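Local structure of poly-gamma-glutamate hydrolase (Bacillus phage phiNIT1, 3A9L) at residues D5-I10 against E14-V19; Y23-K28 against E86-C91; S128-N131 against A136-V139. The protein probably hydrolyses, as a zinc-dependent peptidase, the gamma-glutamyl linkages of bacterial poly-gamma-glutamate. All coordinates share one frame; numbering follows the deposited sequence.

Contact 1. Residues D5-I10 against E14-V19; sequences DTYPNI and ENAETV
Tyr7 turns its ring across the end of the helix that follows it, so that the ring meets Ala16 and Glu17. The methyl CB of Ala16 lies 3.6 Å from Tyr7 CE1, approaching obliquely. Glu17 comes to the hydroxyl end instead, but its OE2 is modelled implausibly close to the tyrosine hydroxyl, and the detail of this pair is doubtful. The clear partner of OE2 is Arg76, which forms a salt bridge with it. One ring face is covered from within its own segment, where Thr6 CG2 sits 3.9 Å above the plane of Tyr7.

This is the start and finish of a short helix, residues 10-16, with Asn9 as N-cap: its OD1 accepts from Ala12 N. The first turn closes when Glu14 N donates to Ile10 O at 2.6 Å. Beside that bond the two side chains slant across each other, Ile10 CG2 lying 3.7 Å from Glu14 CG and 3.5 Å from Glu14 OE2. With its CG beside the backbone N (chi1 -75°) and the chain extended beyond, Glu14 carries its carboxylate past the isoleucine, and OE1 forms a salt bridge with Arg29 of the second subunit. The backbone N of Ile10 itself donates to Asp85 OD1.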
ATOM      1  N   ASP A   5     -25.823   4.443   5.486  1.00 36.66           N
ATOM      2  CA  ASP A   5     -24.592   5.153   5.112  1.00 35.26           C
ATOM      3  C   ASP A   5     -24.838   6.602   4.720  1.00 34.49           C
ATOM      4  O   ASP A   5     -25.952   6.966   4.388  1.00 34.97           O
ATOM      5  CB  ASP A   5     -23.865   4.400   3.993  1.00 35.01           C
ATOM      6  CG  ASP A   5     -23.322   3.054   4.459  1.00 33.64           C
ATOM      7  OD1 ASP A   5     -23.178   2.861   5.683  1.00 32.97           O
ATOM      8  OD2 ASP A   5     -23.047   2.190   3.608  1.00 31.28           O
ATOM      9  N   THR A   6     -23.800   7.432   4.816  1.00 34.22           N
ATOM     10  CA  THR A   6     -23.807   8.779   4.234  1.00 32.77           C
ATOM     11  C   THR A   6     -23.594   8.681   2.721  1.00 32.51           C
ATOM     12  O   THR A   6     -24.445   9.147   1.937  1.00 33.21           O
ATOM     13  CB  THR A   6     -22.748   9.701   4.919  1.00 33.20           C
ATOM     14  OG1 THR A   6     -23.134   9.908   6.281  1.00 31.31           O
ATOM     15  CG2 THR A   6     -22.634  11.063   4.231  1.00 33.37           C
ATOM     16  N   TYR A   7     -22.494   8.049   2.307  1.00 29.96           N
ATOM     17  CA  TYR A   7     -22.177   7.918   0.883  1.00 28.52           C
ATOM     18  C   TYR A   7     -22.665   6.586   0.312  1.00 26.70           C
ATOM     19  O   TYR A   7     -22.494   5.566   0.945  1.00 26.07           O
ATOM     20  CB  TYR A   7     -20.682   8.129   0.621  1.00 28.27           C
ATOM     21  CG  TYR A   7     -20.121   9.394   1.248  1.00 28.03           C
ATOM     22  CD1 TYR A   7     -20.342  10.657   0.668  1.00 28.20           C
ATOM     23  CD2 TYR A   7     -19.381   9.330   2.429  1.00 26.66           C
ATOM     24  CE1 TYR A   7     -19.837  11.824   1.259  1.00 29.11           C
ATOM     25  CE2 TYR A   7     -18.837  10.507   3.019  1.00 30.70           C
ATOM     26  CZ  TYR A   7     -19.079  11.747   2.425  1.00 31.61           C
ATOM     27  OH  TYR A   7     -18.579  12.911   3.018  1.00 31.14           O
ATOM     28  N   PRO A   8     -23.331   6.619  -0.862  1.00 26.11           N
ATOM     29  CA  PRO A   8     -23.900   5.442  -1.520  1.00 24.91           C
ATOM     30  C   PRO A   8     -22.844   4.549  -2.102  1.00 23.72           C
ATOM     31  O   PRO A   8     -23.099   3.379  -2.406  1.00 23.97           O
ATOM     32  CB  PRO A   8     -24.741   6.038  -2.644  1.00 24.66           C
ATOM     33  CG  PRO A   8     -24.285   7.402  -2.810  1.00 26.04           C
ATOM     34  CD  PRO A   8     -23.858   7.856  -1.459  1.00 25.98           C
ATOM     35  N   ASN A   9     -21.662   5.110  -2.245  1.00 23.29           N
ATOM     36  CA  ASN A   9     -20.518   4.378  -2.748  1.00 23.47           C
ATOM     37  C   ASN A   9     -19.269   5.220  -2.517  1.00 23.50           C
ATOM     38  O   ASN A   9     -19.344   6.367  -2.048  1.00 23.95           O
ATOM     39  CB  ASN A   9     -20.708   4.170  -4.233  1.00 23.67           C
ATOM     40  CG  ASN A   9     -20.982   5.461  -4.950  1.00 23.07           C
ATOM     41  OD1 ASN A   9     -20.133   6.348  -5.006  1.00 20.89           O
ATOM     42  ND2 ASN A   9     -22.178   5.575  -5.507  1.00 23.62           N
ATOM     43  N   ILE A  10     -18.130   4.706  -2.956  1.00 23.80           N
ATOM     44  CA  ILE A  10     -16.849   5.328  -2.623  1.00 23.36           C
ATOM     45  C   ILE A  10     -16.496   6.542  -3.477  1.00 24.56           C
ATOM     46  O   ILE A  10     -15.762   7.434  -2.998  1.00 24.43           O
ATOM     47  CB  ILE A  10     -15.714   4.271  -2.596  1.00 23.62           C
ATOM     48  CG1 ILE A  10     -15.931   3.318  -1.416  1.00 22.38           C
ATOM     49  CG2 ILE A  10     -14.315   4.924  -2.556  1.00 21.28           C
ATOM     50  CD1 ILE A  10     -15.552   3.859  -0.011  1.00 19.67           C
ATOM     51  N   GLU A  14     -15.306   9.781  -1.962  1.00 24.89           N
ATOM     52  CA  GLU A  14     -14.046  10.381  -2.366  1.00 24.88           C
ATOM     53  C   GLU A  14     -14.235  11.814  -2.886  1.00 25.67           C
ATOM     54  O   GLU A  14     -13.402  12.722  -2.628  1.00 24.03           O
ATOM     55  CB  GLU A  14     -13.371   9.473  -3.397  1.00 25.03           C
ATOM     56  CG  GLU A  14     -12.776   8.250  -2.696  1.00 23.94           C
ATOM     57  CD  GLU A  14     -11.670   7.529  -3.492  1.00 24.60           C
ATOM     58  OE1 GLU A  14     -11.205   8.069  -4.513  1.00 23.82           O
ATOM     59  OE2 GLU A  14     -11.248   6.428  -3.055  1.00 23.80           O
ATOM     60  N   ASN A  15     -15.350  12.008  -3.588  1.00 25.67           N
ATOM     61  CA  ASN A  15     -15.722  13.303  -4.145  1.00 27.44           C
ATOM     62  C   ASN A  15     -15.867  14.373  -3.078  1.00 27.36           C
ATOM     63  O   ASN A  15     -15.547  15.529  -3.320  1.00 28.84           O
ATOM     64  CB  ASN A  15     -17.036  13.187  -4.949  1.00 26.85           C
ATOM     65  CG  ASN A  15     -16.797  12.872  -6.416  1.00 28.02           C
ATOM     66  OD1 ASN A  15     -15.668  12.992  -6.930  1.00 28.14           O
ATOM     67  ND2 ASN A  15     -17.855  12.451  -7.106  1.00 29.37           N
ATOM     68  N   ALA A  16     -16.312  13.975  -1.893  1.00 27.44           N
ATOM     69  CA  ALA A  16     -16.628  14.909  -0.819  1.00 27.33           C
ATOM     70  C   ALA A  16     -15.548  15.022   0.256  1.00 27.57           C
ATOM     71  O   ALA A  16     -15.378  16.089   0.846  1.00 28.73           O
ATOM     72  CB  ALA A  16     -17.934  14.531  -0.204  1.00 27.08           C
ATOM     73  N   GLU A  17     -14.840  13.919   0.528  1.00 26.63           N
ATOM     74  CA  GLU A  17     -13.881  13.864   1.635  1.00 25.66           C
ATOM     75  C   GLU A  17     -12.497  14.124   1.082  1.00 25.15           C
ATOM     76  O   GLU A  17     -12.304  13.993  -0.115  1.00 25.64           O
ATOM     77  CB  GLU A  17     -13.928  12.497   2.302  1.00 25.08           C
ATOM     78  CG  GLU A  17     -15.313  12.144   2.851  1.00 24.71           C
ATOM     79  CD  GLU A  17     -15.680  12.962   4.091  1.00 20.14           C
ATOM     80  OE1 GLU A  17     -14.797  13.628   4.698  1.00 20.13           O
ATOM     81  OE2 GLU A  17     -16.857  12.898   4.477  1.00 21.43           O
ATOM     82  N   THR A  18     -11.559  14.521   1.937  1.00 24.81           N
ATOM     83  CA  THR A  18     -10.164  14.849   1.530  1.00 25.25           C
ATOM     84  C   THR A  18      -9.239  13.688   1.889  1.00 24.94           C
ATOM     85  O   THR A  18      -9.185  13.277   3.022  1.00 24.23           O
ATOM     86  CB  THR A  18      -9.715  16.183   2.221  1.00 25.24           C
ATOM     87  OG1 THR A  18     -10.386  17.264   1.569  1.00 26.24           O
ATOM     88  CG2 THR A  18      -8.190  16.443   2.187  1.00 25.53           C
ATOM     89  N   VAL A  19      -8.525  13.134   0.911  1.00 24.85           N
ATOM     90  CA  VAL A  19      -7.643  12.019   1.235  1.00 23.53           C
ATOM     91  C   VAL A  19      -6.492  12.499   2.113  1.00 23.18           C
ATOM     92  O   VAL A  19      -5.998  13.633   1.955  1.00 23.24           O
ATOM     93  CB  VAL A  19      -7.181  11.289  -0.011  1.00 22.31           C
ATOM     94  CG1 VAL A  19      -6.320  12.189  -0.874  1.00 23.36           C
ATOM     95  CG2 VAL A  19      -6.453   9.991   0.361  1.00 21.93           C
TER

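Contact 2. Residues Y23-K28 against E86-C91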
ATOM      1  N   TYR A  23      -9.535  10.142   5.325  1.00 18.38           N
ATOM      2  CA  TYR A  23      -9.283   8.753   5.026  1.00 18.13           C
ATOM      3  C   TYR A  23      -7.933   8.571   4.292  1.00 17.95           C
ATOM      4  O   TYR A  23      -7.425   9.508   3.684  1.00 17.15           O
ATOM      5  CB  TYR A  23     -10.428   8.156   4.174  1.00 17.33           C
ATOM      6  CG  TYR A  23     -10.350   8.558   2.725  1.00 19.61           C
ATOM      7  CD1 TYR A  23     -10.890   9.778   2.292  1.00 17.91           C
ATOM      8  CD2 TYR A  23      -9.729   7.713   1.770  1.00 17.53           C
ATOM      9  CE1 TYR A  23     -10.838  10.150   0.929  1.00 21.77           C
ATOM     10  CE2 TYR A  23      -9.653   8.095   0.440  1.00 18.79           C
ATOM     11  CZ  TYR A  23     -10.204   9.298   0.026  1.00 18.82           C
ATOM     12  OH  TYR A  23     -10.141   9.661  -1.287  1.00 16.35           O
ATOM     13  N   ASN A  24      -7.360   7.374   4.430  1.00 17.60           N
ATOM     14  CA  ASN A  24      -6.245   6.946   3.577  1.00 17.51           C
ATOM     15  C   ASN A  24      -6.490   5.510   3.050  1.00 17.82           C
ATOM     16  O   ASN A  24      -7.382   4.803   3.536  1.00 16.14           O
ATOM     17  CB  ASN A  24      -4.864   7.191   4.243  1.00 17.59           C
ATOM     18  CG  ASN A  24      -4.487   6.171   5.324  1.00 17.72           C
ATOM     19  OD1 ASN A  24      -4.954   5.042   5.362  1.00 20.45           O
ATOM     20  ND2 ASN A  24      -3.575   6.574   6.170  1.00 22.22           N
ATOM     21  N   ILE A  25      -5.731   5.118   2.025  1.00 17.30           N
ATOM     22  CA  ILE A  25      -5.766   3.760   1.518  1.00 16.93           C
ATOM     23  C   ILE A  25      -4.348   3.161   1.528  1.00 17.68           C
ATOM     24  O   ILE A  25      -3.358   3.813   1.111  1.00 17.72           O
ATOM     25  CB  ILE A  25      -6.355   3.693   0.084  1.00 17.76           C
ATOM     26  CG1 ILE A  25      -7.616   4.588  -0.057  1.00 16.71           C
ATOM     27  CG2 ILE A  25      -6.690   2.228  -0.283  1.00 14.99           C
ATOM     28  CD1 ILE A  25      -8.204   4.632  -1.463  1.00 13.57           C
ATOM     29  N   GLU A  26      -4.267   1.909   1.969  1.00 18.34           N
ATOM     30  CA  GLU A  26      -3.011   1.154   2.075  1.00 17.94           C
ATOM     31  C   GLU A  26      -3.145  -0.169   1.334  1.00 18.54           C
ATOM     32  O   GLU A  26      -4.165  -0.864   1.460  1.00 18.18           O
ATOM     33  CB  GLU A  26      -2.665   0.869   3.547  1.00 18.51           C
ATOM     34  CG  GLU A  26      -2.475   2.077   4.436  1.00 19.56           C
ATOM     35  CD  GLU A  26      -1.712   1.721   5.714  1.00 22.42           C
ATOM     36  OE1 GLU A  26      -1.757   0.552   6.162  1.00 24.87           O
ATOM     37  OE2 GLU A  26      -1.038   2.599   6.263  1.00 25.97           O
ATOM     38  N   VAL A  27      -2.110  -0.555   0.574  1.00 18.52           N
ATOM     39  CA  VAL A  27      -2.156  -1.811  -0.225  1.00 17.85           C
ATOM     40  C   VAL A  27      -0.772  -2.465  -0.191  1.00 18.49           C
ATOM     41  O   VAL A  27       0.237  -1.806  -0.376  1.00 18.45           O
ATOM     42  CB  VAL A  27      -2.517  -1.545  -1.714  1.00 18.57           C
ATOM     43  CG1 VAL A  27      -2.643  -2.856  -2.504  1.00 17.90           C
ATOM     44  CG2 VAL A  27      -3.786  -0.726  -1.879  1.00 19.93           C
ATOM     45  N   LYS A  28      -0.721  -3.769   0.041  1.00 18.68           N
ATOM     46  CA  LYS A  28       0.480  -4.488  -0.254  1.00 19.23           C
ATOM     47  C   LYS A  28       0.092  -5.786  -0.942  1.00 20.07           C
ATOM     48  O   LYS A  28      -0.451  -6.665  -0.309  1.00 21.48           O
ATOM     49  CB  LYS A  28       1.337  -4.733   1.024  1.00 18.26           C
ATOM     50  CG  LYS A  28       2.738  -5.391   0.670  1.00 18.17           C
ATOM     51  CD  LYS A  28       3.577  -5.687   1.899  1.00 21.99           C
ATOM     52  CE  LYS A  28       5.028  -6.054   1.514  1.00 23.88           C
ATOM     53  NZ  LYS A  28       5.911  -6.292   2.702  1.00 29.09           N
ATOM     54  N   GLU A  86     -14.314   0.799  -3.993  1.00 22.73           N
ATOM     55  CA  GLU A  86     -13.056   1.515  -4.175  1.00 21.50           C
ATOM     56  C   GLU A  86     -12.274   0.787  -5.287  1.00 20.87           C
ATOM     57  O   GLU A  86     -12.045  -0.433  -5.201  1.00 20.39           O
ATOM     58  CB  GLU A  86     -12.304   1.588  -2.852  1.00 21.08           C
ATOM     59  CG  GLU A  86     -11.158   2.582  -2.799  1.00 21.24           C
ATOM     60  CD  GLU A  86      -9.953   2.039  -3.495  1.00 18.96           C
ATOM     61  OE1 GLU A  86      -9.528   0.926  -3.123  1.00 17.28           O
ATOM     62  OE2 GLU A  86      -9.504   2.677  -4.477  1.00 18.41           O
ATOM     63  N   PRO A  87     -11.884   1.511  -6.348  1.00 20.36           N
ATOM     64  CA  PRO A  87     -11.343   0.776  -7.482  1.00 20.22           C
ATOM     65  C   PRO A  87     -10.071  -0.042  -7.201  1.00 19.92           C
ATOM     66  O   PRO A  87      -9.873  -1.100  -7.801  1.00 19.78           O
ATOM     67  CB  PRO A  87     -11.080   1.882  -8.524  1.00 19.76           C
ATOM     68  CG  PRO A  87     -11.041   3.119  -7.764  1.00 20.15           C
ATOM     69  CD  PRO A  87     -12.101   2.916  -6.709  1.00 21.03           C
ATOM     70  N   MET A  88      -9.232   0.418  -6.279  1.00 19.36           N
ATOM     71  CA  MET A  88      -8.009  -0.325  -6.033  1.00 19.28           C
ATOM     72  C   MET A  88      -8.307  -1.646  -5.327  1.00 19.10           C
ATOM     73  O   MET A  88      -7.718  -2.665  -5.682  1.00 18.56           O
ATOM     74  CB  MET A  88      -6.979   0.526  -5.319  1.00 18.80           C
ATOM     75  CG  MET A  88      -6.434   1.615  -6.188  1.00 18.15           C
ATOM     76  SD  MET A  88      -4.961   2.275  -5.428  1.00 21.09           S
ATOM     77  CE  MET A  88      -5.697   3.007  -3.958  1.00 21.51           C
ATOM     78  N   ALA A  89      -9.236  -1.604  -4.359  1.00 17.66           N
ATOM     79  CA  ALA A  89      -9.804  -2.766  -3.688  1.00 17.86           C
ATOM     80  C   ALA A  89     -10.322  -3.830  -4.675  1.00 18.37           C
ATOM     81  O   ALA A  89      -9.905  -4.977  -4.624  1.00 18.29           O
ATOM     82  CB  ALA A  89     -10.940  -2.325  -2.744  1.00 17.18           C
ATOM     83  N   VAL A  90     -11.204  -3.410  -5.579  1.00 17.28           N
ATOM     84  CA  VAL A  90     -11.789  -4.258  -6.609  1.00 18.66           C
ATOM     85  C   VAL A  90     -10.726  -4.852  -7.530  1.00 17.82           C
ATOM     86  O   VAL A  90     -10.848  -6.000  -7.962  1.00 18.51           O
ATOM     87  CB  VAL A  90     -12.779  -3.451  -7.477  1.00 18.40           C
ATOM     88  CG1 VAL A  90     -13.433  -4.315  -8.531  1.00 19.52           C
ATOM     89  CG2 VAL A  90     -13.836  -2.765  -6.601  1.00 19.55           C
ATOM     90  N   CYS A  91      -9.706  -4.067  -7.850  1.00 18.30           N
ATOM     91  CA  CYS A  91      -8.605  -4.588  -8.636  1.00 19.44           C
ATOM     92  C   CYS A  91      -7.877  -5.657  -7.790  1.00 18.85           C
ATOM     93  O   CYS A  91      -7.659  -6.768  -8.238  1.00 20.37           O
ATOM     94  CB  CYS A  91      -7.700  -3.449  -9.105  1.00 18.37           C
ATOM     95  SG  CYS A  91      -6.471  -3.916 -10.311  1.00 27.75           S
TER
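Ile25 reaches from a strand toward the start of a helix and touches both Glu86 and Met88, the tight part of this contact. Its CD1 meets Glu86 along the bend of the acid, 3.8 Å from CG and 3.7 Å from the carboxylate carbon CD, the two side chains arriving from opposite directions. Met88 slants across the isoleucine, and its terminal CE touches both branches: Ile25 CG2 and Ile25 CD1 each lie 3.9 Å from Met88 CE. A bend at the last torsion of the methionine (chi3 -66°) carries that methyl over Ile25.

The carboxylate on which Ile25 packs also caps helix 87-94, with Glu86 as the N-cap residue. OE1 takes Ala89 N at 2.8 Å and OE2 takes Met88 N at 2.9 Å, both donors standing above the carboxylate plane, while Tyr64 OH is a further partner of OE1. Three bonds thus hold this buried carboxylate, and the helix start would be expected to favour its charged form. Helix 87-94 here packs against strand 23-29, which is outermost within this chain in the mixed sheet of the alpha/beta fold.

Farther along the strand the fit slackens: Val27 also points toward the helix, but its side chain comes no nearer than 4.7 Å to Met88 CE. Alternation sends Glu26 to the other face, where OE1 is hydrogen-bonded to Tyr53 OH of helix 48-59. Lys28 packs against Asn24 of the second subunit, and Ile25 to Lys28 pair with an antiparallel strand of that subunit, continuing the sheet across the interface.

Contact 3. Residues S128-N131 against A136-V139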
ATOM      1  N   SER A 128     -13.491 -22.773  13.742  1.00 23.97           N
ATOM      2  CA  SER A 128     -12.955 -23.858  14.519  1.00 25.06           C
ATOM      3  C   SER A 128     -11.626 -23.511  15.190  1.00 25.32           C
ATOM      4  O   SER A 128     -11.411 -23.912  16.339  1.00 25.35           O
ATOM      5  CB  SER A 128     -12.888 -25.112  13.675  1.00 25.75           C
ATOM      6  OG  SER A 128     -12.299 -26.172  14.384  1.00 27.91           O
ATOM      7  N   LYS A 129     -10.766 -22.733  14.523  1.00 25.49           N
ATOM      8  CA  LYS A 129      -9.509 -22.271  15.158  1.00 25.18           C
ATOM      9  C   LYS A 129      -9.753 -21.258  16.265  1.00 25.58           C
ATOM     10  O   LYS A 129      -9.151 -21.341  17.349  1.00 25.64           O
ATOM     11  CB  LYS A 129      -8.520 -21.671  14.148  1.00 24.13           C
ATOM     12  CG  LYS A 129      -7.901 -22.615  13.101  1.00 22.98           C
ATOM     13  CD  LYS A 129      -7.582 -23.989  13.658  1.00 25.29           C
ATOM     14  CE  LYS A 129      -6.516 -24.713  12.837  1.00 25.04           C
ATOM     15  NZ  LYS A 129      -6.429 -26.088  13.352  1.00 27.84           N
ATOM     16  N   LEU A 130     -10.654 -20.314  16.033  1.00 25.99           N
ATOM     17  CA  LEU A 130     -10.875 -19.301  17.048  1.00 25.75           C
ATOM     18  C   LEU A 130     -11.310 -19.962  18.351  1.00 26.36           C
ATOM     19  O   LEU A 130     -10.709 -19.724  19.414  1.00 24.64           O
ATOM     20  CB  LEU A 130     -11.871 -18.225  16.587  1.00 25.95           C
ATOM     21  CG  LEU A 130     -11.427 -17.391  15.390  1.00 26.19           C
ATOM     22  CD1 LEU A 130     -12.619 -16.605  14.938  1.00 24.88           C
ATOM     23  CD2 LEU A 130     -10.223 -16.477  15.722  1.00 24.58           C
ATOM     24  N   ASN A 131     -12.326 -20.831  18.252  1.00 26.82           N
ATOM     25  CA  ASN A 131     -12.779 -21.603  19.400  1.00 26.97           C
ATOM     26  C   ASN A 131     -11.655 -22.305  20.131  1.00 27.67           C
ATOM     27  O   ASN A 131     -11.653 -22.377  21.353  1.00 27.64           O
ATOM     28  CB  ASN A 131     -13.784 -22.668  18.989  1.00 27.81           C
ATOM     29  CG  ASN A 131     -15.070 -22.098  18.441  1.00 28.16           C
ATOM     30  OD1 ASN A 131     -15.877 -22.843  17.910  1.00 30.03           O
ATOM     31  ND2 ASN A 131     -15.269 -20.785  18.560  1.00 26.33           N
ATOM     32  N   ALA A 136     -14.627 -16.849  21.276  1.00 25.26           N
ATOM     33  CA  ALA A 136     -16.013 -17.013  20.901  1.00 25.77           C
ATOM     34  C   ALA A 136     -16.155 -16.759  19.416  1.00 25.48           C
ATOM     35  O   ALA A 136     -15.694 -15.737  18.908  1.00 27.20           O
ATOM     36  CB  ALA A 136     -16.872 -16.052  21.696  1.00 25.61           C
ATOM     37  N   ALA A 137     -16.753 -17.711  18.718  1.00 25.05           N
ATOM     38  CA  ALA A 137     -16.922 -17.621  17.281  1.00 24.12           C
ATOM     39  C   ALA A 137     -17.993 -18.579  16.781  1.00 24.00           C
ATOM     40  O   ALA A 137     -18.068 -19.741  17.209  1.00 24.96           O
ATOM     41  CB  ALA A 137     -15.583 -17.860  16.574  1.00 23.39           C
ATOM     42  N   GLU A 138     -18.842 -18.090  15.886  1.00 23.91           N
ATOM     43  CA  GLU A 138     -19.869 -18.952  15.280  1.00 23.58           C
ATOM     44  C   GLU A 138     -20.152 -18.588  13.829  1.00 23.28           C
ATOM     45  O   GLU A 138     -19.847 -17.468  13.387  1.00 23.51           O
ATOM     46  CB  GLU A 138     -21.174 -18.890  16.085  1.00 24.14           C
ATOM     47  CG  GLU A 138     -21.785 -17.513  16.073  1.00 24.98           C
ATOM     48  CD  GLU A 138     -22.833 -17.343  17.128  1.00 28.28           C
ATOM     49  OE1 GLU A 138     -23.972 -17.824  16.931  1.00 33.47           O
ATOM     50  OE2 GLU A 138     -22.509 -16.732  18.150  1.00 29.92           O
ATOM     51  N   VAL A 139     -20.751 -19.528  13.096  1.00 23.82           N
ATOM     52  CA  VAL A 139     -21.295 -19.245  11.740  1.00 23.72           C
ATOM     53  C   VAL A 139     -22.415 -18.219  11.857  1.00 23.28           C
ATOM     54  O   VAL A 139     -23.315 -18.359  12.667  1.00 21.75           O
ATOM     55  CB  VAL A 139     -21.758 -20.528  10.969  1.00 23.76           C
ATOM     56  CG1 VAL A 139     -22.547 -20.167   9.660  1.00 25.33           C
ATOM     57  CG2 VAL A 139     -20.583 -21.376  10.635  1.00 22.10           C
TER
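Leu130 and Ala137 provide the apolar half of this contact, Asn131 the polar half. Leu130 looks out from the helix toward the returning chain and touches one methyl with two of its atoms: CD1 lies 3.6 Å and CB 3.7 Å from Ala137 CB. The same leucine also packs on Ala198 of helix 190-209, so it touches both that helix and the chain around Ala137. A further van der Waals contact sets Asn131 ND2 3.5 Å from Ala137 CB.

Structurally this is the second connection of a beta-alpha-beta unit: helix 120-132 leads through a short turn into strand 138-139, which lies parallel to strand 113-116, and Glu138 makes backbone bonds to Thr113 and Val115.

Between the two segments, the polar part is one bond from side chain to backbone. Asn131 ND2 donates to Ala137 O at 3.3 Å, nearly straight at the hydrogen (171°), and the oxygen lies in the plane of the amide. It is met well to one side of the C=O direction, at a C=O...N angle of 113°. The length suggests a modest bond, and ND2 has a stronger partner in Ile135 O, so one amide nitrogen spans two carbonyls. With CG beside the backbone N (chi1 -65°), the amide is brought off the helix flank to both.

Among charged groups, Lys129 NZ forms a salt bridge with Glu205 on helix 190-209.

Contacts 1 and 2 are neighbours, their centres 14 Å apart, and they share a seam: Glu14 CG comes within 3.3 Å of Tyr23 OH, and Ile10 CG2 lies 3.9 Å from Glu86 CB. Both also touch the second subunit. Contact 3 stands apart, about 34 Å from contact 1 and 29 Å from contact 2 between centres, on the opposite side of the chain's centre; it reaches the same mixed sheet as contact 2, at the opposite edge of the sheet as it stands within this chain. Neither contact 1 nor contact 2 supplies a ligand to the zinc ion, which is bound by His40, Glu45 and His103. The side chain of Ile10 is about 7 Å from that of His40 and about 11 Å from the zinc; that of Glu86 is about 13 Å from the metal.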